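Local atomic coordinates of probable GTP-binding protein engB (Pyrococcus horikoshii, PDB entry 2CXX), a protein that binds guanine nucleotides as a probable EngB-family GTPase and is thought to be needed for normal cell division and septation. Residues A2-K14 with K81-K93. Residues are numbered along the deposited sequence; the frame is centred on the assembly and turned at random.
Sequences ATIIFAGRSNVGK and KNIDVAVLVVDGK. With GDP (guanosine-5'-diphosphate), chain D.
With CG of Phe6 anti to its carbonyl carbon (chi1 -83°) and CG1 of Val87 anti to its backbone N (chi1 180°), ring and isopropyl group lie side by side on one face of the sheet. Val87 CB sits 3.9 Å from the Phe6 ring centroid, 15° off the ring normal, a CH-pi contact over the face, while Val89 CG2 meets the ring edge. With an alanine in place of Phe6, Val87 would probably lose its aromatic partner and a gap would open toward helix 14-22. On the other face Ile5 CG1 presses on Ala86 CB at 3.4 Å, a close approach for two apolar carbons.

Strands 3-8 and 85-91 run parallel: Ile5 bonds to Val85 O through its N-H and to Val87 N through its C=O, and Ala7 bonds to Val87 O and Val89 N in the same way; the bond from Val89 N to Ala7 O measures 2.9 Å. At the start, the Asp84 carboxylate takes Thr3 N on the anti lone pair of OD1 (2.7 Å), and Asp84 N returns a bond to Thr3 O.

From Gly8 on, the chain forms the P-loop: Val12 CG2 rests on Val89 CG1 at 3.7 Å, and the amides of Gly13 and Lys14 both grip GDP O2B, at 2.9 Å from Gly13 N. Water bridges Arg9 NH2 to Asp91 OD2, which is also salt-bridged to Lys131, whereas Lys14 NZ reaches Asp50 and Met51.

The pair lies centrally in the P-loop GTPase sheet, between strands 46-50 and 125-130; helix 14-22 packs on the Phe6 and Val89 face, helix 110-120 on the Ala7 and Ala86 face.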
ATOM      1  N   ALA A   2      18.168  -0.380   3.588  1.00 13.68           N
ATOM      2  CA  ALA A   2      17.064  -1.365   3.236  1.00 13.14           C
ATOM      3  C   ALA A   2      16.196  -0.861   2.087  1.00 12.45           C
ATOM      4  O   ALA A   2      16.210   0.312   1.775  1.00 13.01           O
ATOM      5  CB  ALA A   2      16.184  -1.599   4.448  1.00 15.08           C
ATOM      6  N   THR A   3      15.429  -1.752   1.451  1.00 13.02           N
ATOM      7  CA  THR A   3      14.565  -1.351   0.357  1.00 11.66           C
ATOM      8  C   THR A   3      13.140  -1.593   0.817  1.00 12.26           C
ATOM      9  O   THR A   3      12.828  -2.660   1.251  1.00  9.13           O
ATOM     10  CB  THR A   3      14.811  -2.215  -0.878  1.00 15.38           C
ATOM     11  OG1 THR A   3      16.051  -1.816  -1.458  1.00 17.13           O
ATOM     12  CG2 THR A   3      13.667  -2.084  -1.884  1.00 16.48           C
ATOM     13  N   ILE A   4      12.284  -0.582   0.660  1.00  9.33           N
ATOM     14  CA  ILE A   4      10.903  -0.630   1.097  1.00  8.71           C
ATOM     15  C   ILE A   4      10.021  -0.344  -0.124  1.00  7.32           C
ATOM     16  O   ILE A   4      10.206   0.650  -0.828  1.00 10.55           O
ATOM     17  CB  ILE A   4      10.658   0.472   2.162  1.00 10.32           C
ATOM     18  CG1 ILE A   4      11.634   0.276   3.336  1.00 12.04           C
ATOM     19  CG2 ILE A   4       9.197   0.479   2.607  1.00  8.89           C
ATOM     20  CD1 ILE A   4      12.565   1.470   3.528  1.00 14.09           C
ATOM     21  N   ILE A   5       9.094  -1.235  -0.439  1.00  9.38           N
ATOM     22  CA  ILE A   5       8.217  -0.937  -1.574  1.00  8.44           C
ATOM     23  C   ILE A   5       6.889  -0.396  -1.009  1.00  7.79           C
ATOM     24  O   ILE A   5       6.496  -0.701   0.127  1.00  8.22           O
ATOM     25  CB  ILE A   5       7.932  -2.185  -2.469  1.00  9.09           C
ATOM     26  CG1 ILE A   5       7.119  -3.257  -1.728  1.00 11.76           C
ATOM     27  CG2 ILE A   5       9.253  -2.746  -2.994  1.00 12.40           C
ATOM     28  CD1 ILE A   5       6.702  -4.507  -2.635  1.00 13.31           C
ATOM     29  N   PHE A   6       6.306   0.527  -1.767  1.00  6.59           N
ATOM     30  CA  PHE A   6       5.012   1.104  -1.466  1.00  8.42           C
ATOM     31  C   PHE A   6       4.100   0.745  -2.628  1.00  7.36           C
ATOM     32  O   PHE A   6       4.476   0.790  -3.792  1.00  8.73           O
ATOM     33  CB  PHE A   6       5.038   2.629  -1.296  1.00  8.28           C
ATOM     34  CG  PHE A   6       5.451   3.077   0.077  1.00  9.72           C
ATOM     35  CD1 PHE A   6       6.795   2.950   0.521  1.00 12.02           C
ATOM     36  CD2 PHE A   6       4.511   3.599   0.934  1.00 11.33           C
ATOM     37  CE1 PHE A   6       7.176   3.343   1.804  1.00 13.80           C
ATOM     38  CE2 PHE A   6       4.878   3.993   2.239  1.00 11.29           C
ATOM     39  CZ  PHE A   6       6.192   3.864   2.668  1.00 13.31           C
ATOM     40  N   ALA A   7       2.863   0.431  -2.298  1.00  7.16           N
ATOM     41  CA  ALA A   7       1.913   0.046  -3.297  1.00  7.19           C
ATOM     42  C   ALA A   7       0.503   0.334  -2.772  1.00  8.61           C
ATOM     43  O   ALA A   7       0.268   0.429  -1.578  1.00  9.56           O
ATOM     44  CB  ALA A   7       2.079  -1.465  -3.590  1.00  8.56           C
ATOM     45  N   GLY A   8      -0.433   0.517  -3.678  1.00  8.26           N
ATOM     46  CA  GLY A   8      -1.815   0.752  -3.227  1.00  8.74           C
ATOM     47  C   GLY A   8      -2.709   1.161  -4.404  1.00  9.59           C
ATOM     48  O   GLY A   8      -2.226   1.461  -5.483  1.00  9.23           O
ATOM     49  N   ARG A   9      -4.016   1.116  -4.215  1.00 10.26           N
ATOM     50  CA  ARG A   9      -4.876   1.550  -5.319  1.00  9.49           C
ATOM     51  C   ARG A   9      -4.735   3.057  -5.496  1.00  8.46           C
ATOM     52  O   ARG A   9      -4.386   3.816  -4.573  1.00  9.50           O
ATOM     53  CB  ARG A   9      -6.349   1.181  -5.007  1.00 10.21           C
ATOM     54  CG  ARG A   9      -6.568  -0.319  -5.064  1.00 10.50           C
ATOM     55  CD  ARG A   9      -7.986  -0.777  -4.694  1.00 13.37           C
ATOM     56  NE  ARG A   9      -8.473  -0.033  -3.545  1.00 13.48           N
ATOM     57  CZ  ARG A   9      -9.238   1.066  -3.604  1.00 13.41           C
ATOM     58  NH1 ARG A   9      -9.678   1.568  -4.750  1.00 15.18           N
ATOM     59  NH2 ARG A   9      -9.407   1.808  -2.528  1.00 10.40           N
ATOM     60  N   SER A  10      -4.991   3.511  -6.700  1.00  9.19           N
ATOM     61  CA  SER A  10      -4.919   4.923  -6.973  1.00 12.60           C
ATOM     62  C   SER A  10      -5.894   5.716  -6.069  1.00 10.52           C
ATOM     63  O   SER A  10      -7.003   5.301  -5.812  1.00 10.82           O
ATOM     64  CB  SER A  10      -5.290   5.191  -8.465  1.00 14.75           C
ATOM     65  OG  SER A  10      -5.315   6.586  -8.693  1.00 23.42           O
ATOM     66  N   ASN A  11      -5.426   6.855  -5.616  1.00 10.73           N
ATOM     67  CA  ASN A  11      -6.147   7.816  -4.797  1.00 10.53           C
ATOM     68  C   ASN A  11      -6.330   7.424  -3.331  1.00 10.16           C
ATOM     69  O   ASN A  11      -7.166   8.035  -2.628  1.00 12.81           O
ATOM     70  CB  ASN A  11      -7.503   8.164  -5.442  1.00 13.74           C
ATOM     71  CG  ASN A  11      -7.807   9.676  -5.369  1.00 16.19           C
ATOM     72  OD1 ASN A  11      -7.057  10.521  -5.933  1.00 16.41           O
ATOM     73  ND2 ASN A  11      -8.862  10.024  -4.637  1.00 16.35           N
ATOM     74  N   VAL A  12      -5.539   6.461  -2.824  1.00  7.08           N
ATOM     75  CA  VAL A  12      -5.711   6.051  -1.391  1.00  6.85           C
ATOM     76  C   VAL A  12      -4.880   6.967  -0.502  1.00  7.14           C
ATOM     77  O   VAL A  12      -4.992   6.900   0.725  1.00  9.00           O
ATOM     78  CB  VAL A  12      -5.280   4.551  -1.124  1.00  5.87           C
ATOM     79  CG1 VAL A  12      -6.189   3.555  -1.926  1.00  7.70           C
ATOM     80  CG2 VAL A  12      -3.782   4.317  -1.516  1.00  7.83           C
ATOM     81  N   GLY A  13      -3.972   7.726  -1.124  1.00  7.85           N
ATOM     82  CA  GLY A  13      -3.083   8.656  -0.442  1.00  8.59           C
ATOM     83  C   GLY A  13      -1.630   8.196  -0.345  1.00  7.80           C
ATOM     84  O   GLY A  13      -0.900   8.603   0.528  1.00 10.95           O
ATOM     85  N   LYS A  14      -1.217   7.333  -1.244  1.00  7.39           N
ATOM     86  CA  LYS A  14       0.155   6.833  -1.217  1.00  8.85           C
ATOM     87  C   LYS A  14       1.194   7.897  -1.462  1.00  9.10           C
ATOM     88  O   LYS A  14       2.170   7.996  -0.692  1.00 10.02           O
ATOM     89  CB  LYS A  14       0.262   5.697  -2.222  1.00  9.25           C
ATOM     90  CG  LYS A  14       1.675   5.118  -2.369  1.00  8.06           C
ATOM     91  CD  LYS A  14       1.620   3.711  -3.070  1.00  9.36           C
ATOM     92  CE  LYS A  14       1.127   3.760  -4.507  1.00 10.61           C
ATOM     93  NZ  LYS A  14       2.051   4.641  -5.287  1.00 11.87           N
ATOM     94  N   LYS A  81      13.885 -11.052  -3.248  1.00 17.49           N
ATOM     95  CA  LYS A  81      14.988 -11.271  -2.302  1.00 20.09           C
ATOM     96  C   LYS A  81      15.682  -9.996  -1.858  1.00 19.28           C
ATOM     97  O   LYS A  81      16.453 -10.019  -0.891  1.00 21.04           O
ATOM     98  CB  LYS A  81      16.051 -12.189  -2.912  1.00 22.91           C
ATOM     99  CG  LYS A  81      15.520 -13.561  -3.309  1.00 27.82           C
ATOM    100  CD  LYS A  81      14.884 -14.279  -2.081  1.00 30.79           C
ATOM    101  CE  LYS A  81      14.860 -15.807  -2.287  1.00 32.19           C
ATOM    102  NZ  LYS A  81      16.272 -16.323  -2.519  1.00 31.45           N
ATOM    103  N   ASN A  82      15.411  -8.893  -2.560  1.00 18.41           N
ATOM    104  CA  ASN A  82      16.035  -7.614  -2.246  1.00 16.01           C
ATOM    105  C   ASN A  82      15.049  -6.581  -1.777  1.00 14.88           C
ATOM    106  O   ASN A  82      15.327  -5.376  -1.820  1.00 14.01           O
ATOM    107  CB  ASN A  82      16.828  -7.094  -3.465  1.00 18.41           C
ATOM    108  CG  ASN A  82      18.073  -7.933  -3.724  1.00 18.79           C
ATOM    109  OD1 ASN A  82      18.763  -8.329  -2.789  1.00 20.28           O
ATOM    110  ND2 ASN A  82      18.332  -8.247  -4.992  1.00 20.68           N
ATOM    111  N   ILE A  83      13.880  -7.056  -1.328  1.00 11.09           N
ATOM    112  CA  ILE A  83      12.872  -6.181  -0.785  1.00 11.74           C
ATOM    113  C   ILE A  83      12.741  -6.513   0.700  1.00 11.02           C
ATOM    114  O   ILE A  83      12.349  -7.629   1.083  1.00 12.18           O
ATOM    115  CB  ILE A  83      11.522  -6.353  -1.507  1.00 11.76           C
ATOM    116  CG1 ILE A  83      11.624  -5.773  -2.933  1.00 11.61           C
ATOM    117  CG2 ILE A  83      10.435  -5.616  -0.677  1.00  9.71           C
ATOM    118  CD1 ILE A  83      10.525  -6.257  -3.895  1.00 10.01           C
ATOM    119  N   ASP A  84      13.068  -5.563   1.558  1.00 10.60           N
ATOM    120  CA  ASP A  84      12.998  -5.860   2.988  1.00 10.20           C
ATOM    121  C   ASP A  84      11.631  -5.790   3.649  1.00  9.81           C
ATOM    122  O   ASP A  84      11.364  -6.515   4.628  1.00 13.17           O
ATOM    123  CB  ASP A  84      13.939  -4.916   3.726  1.00 10.35           C
ATOM    124  CG  ASP A  84      15.372  -5.080   3.277  1.00 13.50           C
ATOM    125  OD1 ASP A  84      15.818  -4.269   2.441  1.00 15.93           O
ATOM    126  OD2 ASP A  84      16.037  -6.074   3.734  1.00 15.71           O
ATOM    127  N   VAL A  85      10.812  -4.860   3.196  1.00  9.15           N
ATOM    128  CA  VAL A  85       9.465  -4.746   3.732  1.00  8.64           C
ATOM    129  C   VAL A  85       8.598  -4.064   2.704  1.00  9.05           C
ATOM    130  O   VAL A  85       9.090  -3.342   1.875  1.00  7.50           O
ATOM    131  CB  VAL A  85       9.482  -3.954   5.089  1.00 10.26           C
ATOM    132  CG1 VAL A  85      10.038  -2.606   4.856  1.00 14.18           C
ATOM    133  CG2 VAL A  85       8.041  -3.916   5.719  1.00 12.32           C
ATOM    134  N   ALA A  86       7.291  -4.328   2.727  1.00  8.01           N
ATOM    135  CA  ALA A  86       6.343  -3.725   1.819  1.00  9.47           C
ATOM    136  C   ALA A  86       5.309  -2.962   2.627  1.00  7.24           C
ATOM    137  O   ALA A  86       4.886  -3.381   3.711  1.00 10.02           O
ATOM    138  CB  ALA A  86       5.605  -4.847   0.919  1.00  9.42           C
ATOM    139  N   VAL A  87       4.934  -1.788   2.139  1.00  8.40           N
ATOM    140  CA  VAL A  87       3.854  -1.036   2.770  1.00  7.09           C
ATOM    141  C   VAL A  87       2.707  -0.971   1.768  1.00  6.99           C
ATOM    142  O   VAL A  87       2.856  -0.408   0.676  1.00  8.03           O
ATOM    143  CB  VAL A  87       4.245   0.394   3.082  1.00  8.16           C
ATOM    144  CG1 VAL A  87       3.023   1.167   3.766  1.00  7.97           C
ATOM    145  CG2 VAL A  87       5.429   0.366   4.045  1.00  9.00           C
ATOM    146  N   LEU A  88       1.583  -1.604   2.104  1.00  8.31           N
ATOM    147  CA  LEU A  88       0.425  -1.521   1.244  1.00  8.46           C
ATOM    148  C   LEU A  88      -0.439  -0.426   1.867  1.00  9.05           C
ATOM    149  O   LEU A  88      -0.888  -0.544   3.006  1.00  8.83           O
ATOM    150  CB  LEU A  88      -0.356  -2.869   1.218  1.00  9.30           C
ATOM    151  CG  LEU A  88      -1.790  -2.834   0.654  1.00 12.02           C
ATOM    152  CD1 LEU A  88      -1.858  -2.399  -0.799  1.00 10.95           C
ATOM    153  CD2 LEU A  88      -2.407  -4.222   0.793  1.00 10.11           C
ATOM    154  N   VAL A  89      -0.686   0.632   1.100  1.00  7.72           N
ATOM    155  CA  VAL A  89      -1.536   1.736   1.560  1.00  7.29           C
ATOM    156  C   VAL A  89      -2.952   1.451   1.127  1.00  8.70           C
ATOM    157  O   VAL A  89      -3.162   1.164  -0.019  1.00  9.23           O
ATOM    158  CB  VAL A  89      -1.103   3.021   0.895  1.00  6.41           C
ATOM    159  CG1 VAL A  89      -1.771   4.196   1.570  1.00  7.19           C
ATOM    160  CG2 VAL A  89       0.443   3.155   0.989  1.00  6.22           C
ATOM    161  N   VAL A  90      -3.915   1.486   2.051  1.00 10.09           N
ATOM    162  CA  VAL A  90      -5.333   1.307   1.711  1.00  9.67           C
ATOM    163  C   VAL A  90      -6.091   2.484   2.228  1.00  9.59           C
ATOM    164  O   VAL A  90      -5.651   3.189   3.140  1.00  9.55           O
ATOM    165  CB  VAL A  90      -5.971   0.028   2.277  1.00 10.55           C
ATOM    166  CG1 VAL A  90      -5.109  -1.214   1.796  1.00 12.03           C
ATOM    167  CG2 VAL A  90      -6.048   0.091   3.747  1.00 11.94           C
ATOM    168  N   ASP A  91      -7.267   2.700   1.640  1.00  8.84           N
ATOM    169  CA  ASP A  91      -8.115   3.818   2.032  1.00 11.06           C
ATOM    170  C   ASP A  91      -9.070   3.127   3.031  1.00 10.99           C
ATOM    171  O   ASP A  91      -9.897   2.354   2.619  1.00 10.90           O
ATOM    172  CB  ASP A  91      -8.829   4.339   0.773  1.00 10.44           C
ATOM    173  CG  ASP A  91      -9.900   5.365   1.072  1.00 11.95           C
ATOM    174  OD1 ASP A  91     -10.388   5.388   2.222  1.00  9.80           O
ATOM    175  OD2 ASP A  91     -10.258   6.114   0.136  1.00 11.11           O
ATOM    176  N   GLY A  92      -8.886   3.405   4.326  1.00 11.14           N
ATOM    177  CA  GLY A  92      -9.686   2.742   5.364  1.00 12.51           C
ATOM    178  C   GLY A  92     -11.196   2.951   5.241  1.00 14.04           C
ATOM    179  O   GLY A  92     -12.002   2.068   5.593  1.00 15.53           O
ATOM    180  N   LYS A  93     -11.591   4.127   4.767  1.00 12.58           N
ATOM    181  CA  LYS A  93     -13.046   4.373   4.560  1.00 13.25           C
ATOM    182  C   LYS A  93     -13.603   3.589   3.375  1.00 11.64           C
ATOM    183  O   LYS A  93     -14.634   2.898   3.501  1.00 14.01           O
ATOM    184  CB  LYS A  93     -13.344   5.868   4.329  1.00 14.65           C
ATOM    185  CG  LYS A  93     -14.891   6.096   4.280  1.00 18.59           C
ATOM    186  CD  LYS A  93     -15.282   7.533   4.123  1.00 23.50           C
ATOM    187  CE  LYS A  93     -16.835   7.673   4.154  1.00 24.57           C
ATOM    188  NZ  LYS A  93     -17.463   6.648   3.246  1.00 25.14           N
TER
HETATM  189  PB  GDP D1401      -2.347   8.392  -4.524  1.00 11.40           P
HETATM  190  O1B GDP D1401      -3.053   8.359  -5.836  1.00 11.82           O
HETATM  191  O2B GDP D1401      -2.686   7.102  -3.674  1.00 11.08           O
HETATM  192  O3B GDP D1401      -0.914   8.883  -4.501  1.00 10.03           O
HETATM  193  O3A GDP D1401      -3.114   9.512  -3.700  1.00 11.92           O
HETATM  194  PA  GDP D1401      -2.856  11.016  -3.228  1.00 12.53           P
HETATM  195  O1A GDP D1401      -1.754  11.052  -2.244  1.00 10.79           O
HETATM  196  O2A GDP D1401      -2.570  11.937  -4.471  1.00 12.51           O
HETATM  197  O5' GDP D1401      -4.176  11.387  -2.397  1.00 12.75           O
HETATM  198  C5' GDP D1401      -5.325  11.246  -3.179  1.00 12.14           C
HETATM  199  C4' GDP D1401      -6.479  12.041  -2.555  1.00 12.12           C
HETATM  200  O4' GDP D1401      -6.703  11.592  -1.146  1.00 13.55           O
HETATM  201  C3' GDP D1401      -6.280  13.509  -2.395  1.00 14.50           C
HETATM  202  O3' GDP D1401      -7.261  14.504  -2.715  1.00 16.67           O
HETATM  203  C2' GDP D1401      -5.580  13.655  -1.027  1.00 14.18           C
HETATM  204  O2' GDP D1401      -5.850  14.999  -0.477  1.00 17.69           O
HETATM  205  C1' GDP D1401      -6.497  12.725  -0.227  1.00 12.40           C
HETATM  206  N9  GDP D1401      -5.895  12.181   0.999  1.00 13.37           N
HETATM  207  C8  GDP D1401      -4.631  11.573   1.165  1.00 14.21           C
HETATM  208  N7  GDP D1401      -4.480  11.207   2.392  1.00 11.33           N
HETATM  209  C5  GDP D1401      -5.605  11.540   3.100  1.00 12.38           C
HETATM  210  C6  GDP D1401      -6.031  11.396   4.456  1.00 15.03           C
HETATM  211  O6  GDP D1401      -5.340  10.892   5.285  1.00 15.24           O
HETATM  212  N1  GDP D1401      -7.291  11.859   4.822  1.00 14.83           N
HETATM  213  C2  GDP D1401      -8.110  12.452   3.903  1.00 15.90           C
HETATM  214  N2  GDP D1401      -9.343  12.901   4.317  1.00 13.48           N
HETATM  215  N3  GDP D1401      -7.739  12.601   2.640  1.00 14.43           N
HETATM  216  C4  GDP D1401      -6.504  12.160   2.207  1.00 13.24           C
HETATM  217  O   HOH W   1      16.314  -3.529  -3.986  1.00 22.74           O
HETATM  218  O   HOH W   2      -7.628   0.686  -0.416  1.00  9.71           O
HETATM  219  O   HOH W   3      -5.136   0.218  -1.740  1.00 10.13           O
HETATM  220  O   HOH W   4     -10.172   4.731  -2.149  1.00 13.43           O